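Local coordinates for uncharacterized protein YLR132C (Kluyveromyces marxianus, PDB 6PFQ), which probably acts as an exoribonuclease on U6 snRNA, a Usb1 enzyme of the 2H phosphodiesterase superfamily, at residues H41-E46 against Q161-Q166. Residues are numbered along the deposited sequence; the frame is centred on the assembly and turned at random.
Sequences HRNSFE and QNAYLQ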
loop_
_atom_site.group_PDB
_atom_site.type_symbol
_atom_site.label_atom_id
_atom_site.label_comp_id
_atom_site.label_asym_id
_atom_site.label_seq_id
_atom_site.Cartn_x
_atom_site.Cartn_y
_atom_site.Cartn_z
ATOM N N HIS A 41 10.917 -4.672 22.941
ATOM C CA HIS A 41 9.665 -5.210 23.476
ATOM C C HIS A 41 8.456 -4.608 22.762
ATOM O O HIS A 41 7.434 -4.271 23.383
ATOM C CB HIS A 41 9.585 -5.007 24.991
ATOM C CG HIS A 41 10.750 -5.599 25.717
ATOM N ND1 HIS A 41 11.756 -4.832 26.265
ATOM C CD2 HIS A 41 11.107 -6.889 25.919
ATOM C CE1 HIS A 41 12.665 -5.624 26.802
ATOM N NE2 HIS A 41 12.298 -6.876 26.599
ATOM N N ARG A 42 8.576 -4.484 21.442
ATOM C CA ARG A 42 7.493 -4.041 20.572
ATOM C C ARG A 42 6.928 -5.215 19.784
ATOM O O ARG A 42 7.602 -6.221 19.569
ATOM C CB ARG A 42 7.973 -2.984 19.578
ATOM C CG ARG A 42 8.647 -1.795 20.214
ATOM C CD ARG A 42 7.679 -0.683 20.365
ATOM N NE ARG A 42 8.299 0.553 20.825
ATOM C CZ ARG A 42 7.724 1.742 20.695
ATOM N NH1 ARG A 42 6.520 1.849 20.118
ATOM N NH2 ARG A 42 8.340 2.819 21.155
ATOM N N ASN A 43 5.690 -5.049 19.308
ATOM C CA ASN A 43 5.103 -6.020 18.387
ATOM C C ASN A 43 5.896 -6.101 17.081
ATOM O O ASN A 43 6.421 -5.099 16.571
ATOM C CB ASN A 43 3.646 -5.642 18.086
ATOM C CG ASN A 43 2.686 -6.111 19.171
ATOM O OD1 ASN A 43 3.094 -6.771 20.112
ATOM N ND2 ASN A 43 1.403 -5.768 19.034
ATOM N N SER A 44 6.003 -7.312 16.555
ATOM C CA SER A 44 6.676 -7.579 15.287
ATOM C C SER A 44 5.736 -7.472 14.075
ATOM O O SER A 44 4.521 -7.635 14.168
ATOM C CB SER A 44 7.321 -8.969 15.316
ATOM O OG SER A 44 8.535 -8.892 16.055
ATOM N N PHE A 45 6.351 -7.244 12.918
ATOM C CA PHE A 45 5.675 -7.119 11.639
ATOM C C PHE A 45 5.590 -8.467 10.943
ATOM O O PHE A 45 6.611 -9.161 10.792
ATOM C CB PHE A 45 6.435 -6.120 10.756
ATOM C CG PHE A 45 6.413 -4.724 11.303
ATOM C CD1 PHE A 45 5.301 -3.900 11.092
ATOM C CD2 PHE A 45 7.493 -4.243 12.054
ATOM C CE1 PHE A 45 5.282 -2.609 11.621
ATOM C CE2 PHE A 45 7.485 -2.943 12.592
ATOM C CZ PHE A 45 6.375 -2.131 12.367
ATOM N N GLU A 46 4.377 -8.868 10.594
ATOM C CA GLU A 46 4.198 -10.027 9.715
ATOM C C GLU A 46 4.589 -9.644 8.294
ATOM O O GLU A 46 4.080 -8.641 7.766
ATOM C CB GLU A 46 2.724 -10.491 9.755
ATOM C CG GLU A 46 2.428 -11.680 8.835
ATOM C CD GLU A 46 2.986 -12.972 9.342
ATOM O OE1 GLU A 46 3.508 -13.020 10.473
ATOM O OE2 GLU A 46 2.892 -13.962 8.602
ATOM N N GLN A 161 0.264 -5.791 14.736
ATOM C CA GLN A 161 -0.930 -5.457 15.505
ATOM C C GLN A 161 -0.653 -4.250 16.380
ATOM O O GLN A 161 0.435 -4.098 16.943
ATOM C CB GLN A 161 -1.345 -6.643 16.390
ATOM C CG GLN A 161 -1.764 -7.843 15.554
ATOM C CD GLN A 161 -2.173 -9.055 16.392
ATOM O OE1 GLN A 161 -3.264 -9.589 16.210
ATOM N NE2 GLN A 161 -1.299 -9.495 17.280
ATOM N N ASN A 162 -1.638 -3.378 16.491
ATOM C CA ASN A 162 -1.510 -2.245 17.409
ATOM C C ASN A 162 -1.797 -2.739 18.826
ATOM O O ASN A 162 -2.959 -2.976 19.181
ATOM C CB ASN A 162 -2.462 -1.126 16.997
ATOM C CG ASN A 162 -2.412 0.073 17.942
ATOM O OD1 ASN A 162 -1.561 0.143 18.857
ATOM N ND2 ASN A 162 -3.314 1.042 17.705
ATOM N N ALA A 163 -0.749 -2.877 19.648
ATOM C CA ALA A 163 -0.963 -3.330 21.025
ATOM C C ALA A 163 -1.774 -2.333 21.843
ATOM O O ALA A 163 -2.378 -2.717 22.854
ATOM C CB ALA A 163 0.370 -3.569 21.737
ATOM N N TYR A 164 -1.880 -1.088 21.394
ATOM C CA TYR A 164 -2.509 -0.041 22.198
ATOM C C TYR A 164 -3.884 0.313 21.677
ATOM O O TYR A 164 -4.427 1.357 22.043
ATOM C CB TYR A 164 -1.603 1.202 22.258
ATOM C CG TYR A 164 -0.266 0.780 22.797
ATOM C CD1 TYR A 164 -0.031 0.758 24.163
ATOM C CD2 TYR A 164 0.754 0.356 21.936
ATOM C CE1 TYR A 164 1.192 0.322 24.666
ATOM C CE2 TYR A 164 1.975 -0.076 22.429
ATOM C CZ TYR A 164 2.183 -0.081 23.795
ATOM O OH TYR A 164 3.390 -0.493 24.286
ATOM N N LEU A 165 -4.446 -0.553 20.830
ATOM C CA LEU A 165 -5.714 -0.311 20.155
ATOM C C LEU A 165 -6.821 0.129 21.106
ATOM O O LEU A 165 -7.635 0.997 20.765
ATOM C CB LEU A 165 -6.162 -1.590 19.434
ATOM C CG LEU A 165 -7.557 -1.534 18.811
ATOM C CD1 LEU A 165 -7.592 -0.423 17.746
ATOM C CD2 LEU A 165 -7.868 -2.870 18.173
ATOM N N GLN A 166 -6.926 -0.505 22.266
ATOM C CA GLN A 166 -8.053 -0.212 23.152
ATOM C C GLN A 166 -7.662 0.723 24.275
ATOM O O GLN A 166 -8.446 0.921 25.195
ATOM C CB GLN A 166 -8.659 -1.502 23.721
ATOM C CG GLN A 166 -8.996 -2.515 22.597
ATOM C CD GLN A 166 -9.560 -3.829 23.141
ATOM O OE1 GLN A 166 -10.646 -3.840 23.752
ATOM N NE2 GLN A 166 -8.841 -4.949 22.883
HETATM O O HOH W 1 2.214 -7.500 15.652
#
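N43 reaches Q161 with its CG anti to its own carbonyl carbon and beside its backbone N (chi1 -82°). The amide is then turned with OD1 eclipsing CA, so ND2 leads toward the backbone of Q161. N43 ND2 donates to Q161 O at 2.8 Å. The bond is nearly straight, with 172° at the hydrogen. Q161 O lies in the amide plane of N43, but the amide nitrogen approaches from above the plane of the Q161 carbonyl, 50° out of it. The same N43 ND2 touches the methyl of A163, 3.6 Å from A163 CB. N43 ND2 also lies 3.9 Å from Q161 CB, at the base of that side chain. One amide nitrogen thus meets a carbonyl oxygen and two aliphatic carbons.

A second link runs through water. The water oxygen lies 2.7 Å from both S44 O, to which the water donates, and Q161 N, from which it accepts. Q161 is therefore held at both its N and its O, once through water and once directly. An alanine in place of N43 would probably leave Q161 O without this donor, and the water as the main polar link between the two segments.

Beyond Q161 the chain folds into a type I turn from N162 to L165. N162 OD1 accepts from Y164 N at 2.8 Å, which makes an Asx turn. N162 ND2 hydrogen-bonds to A110 O and S172 OG, tying the turn to its surroundings. On helix 169-186, R42 NH1 hydrogen-bonds to R175 O and R42 NH2 to S178 OG.

The contact is a polar link between a loop and a strand end, away from the UMP-binding residues. It joins the loop after helix 20-39, which ends in a Schellman motif at H41, to the end of strand 154-161 and the Asx turn that follows it.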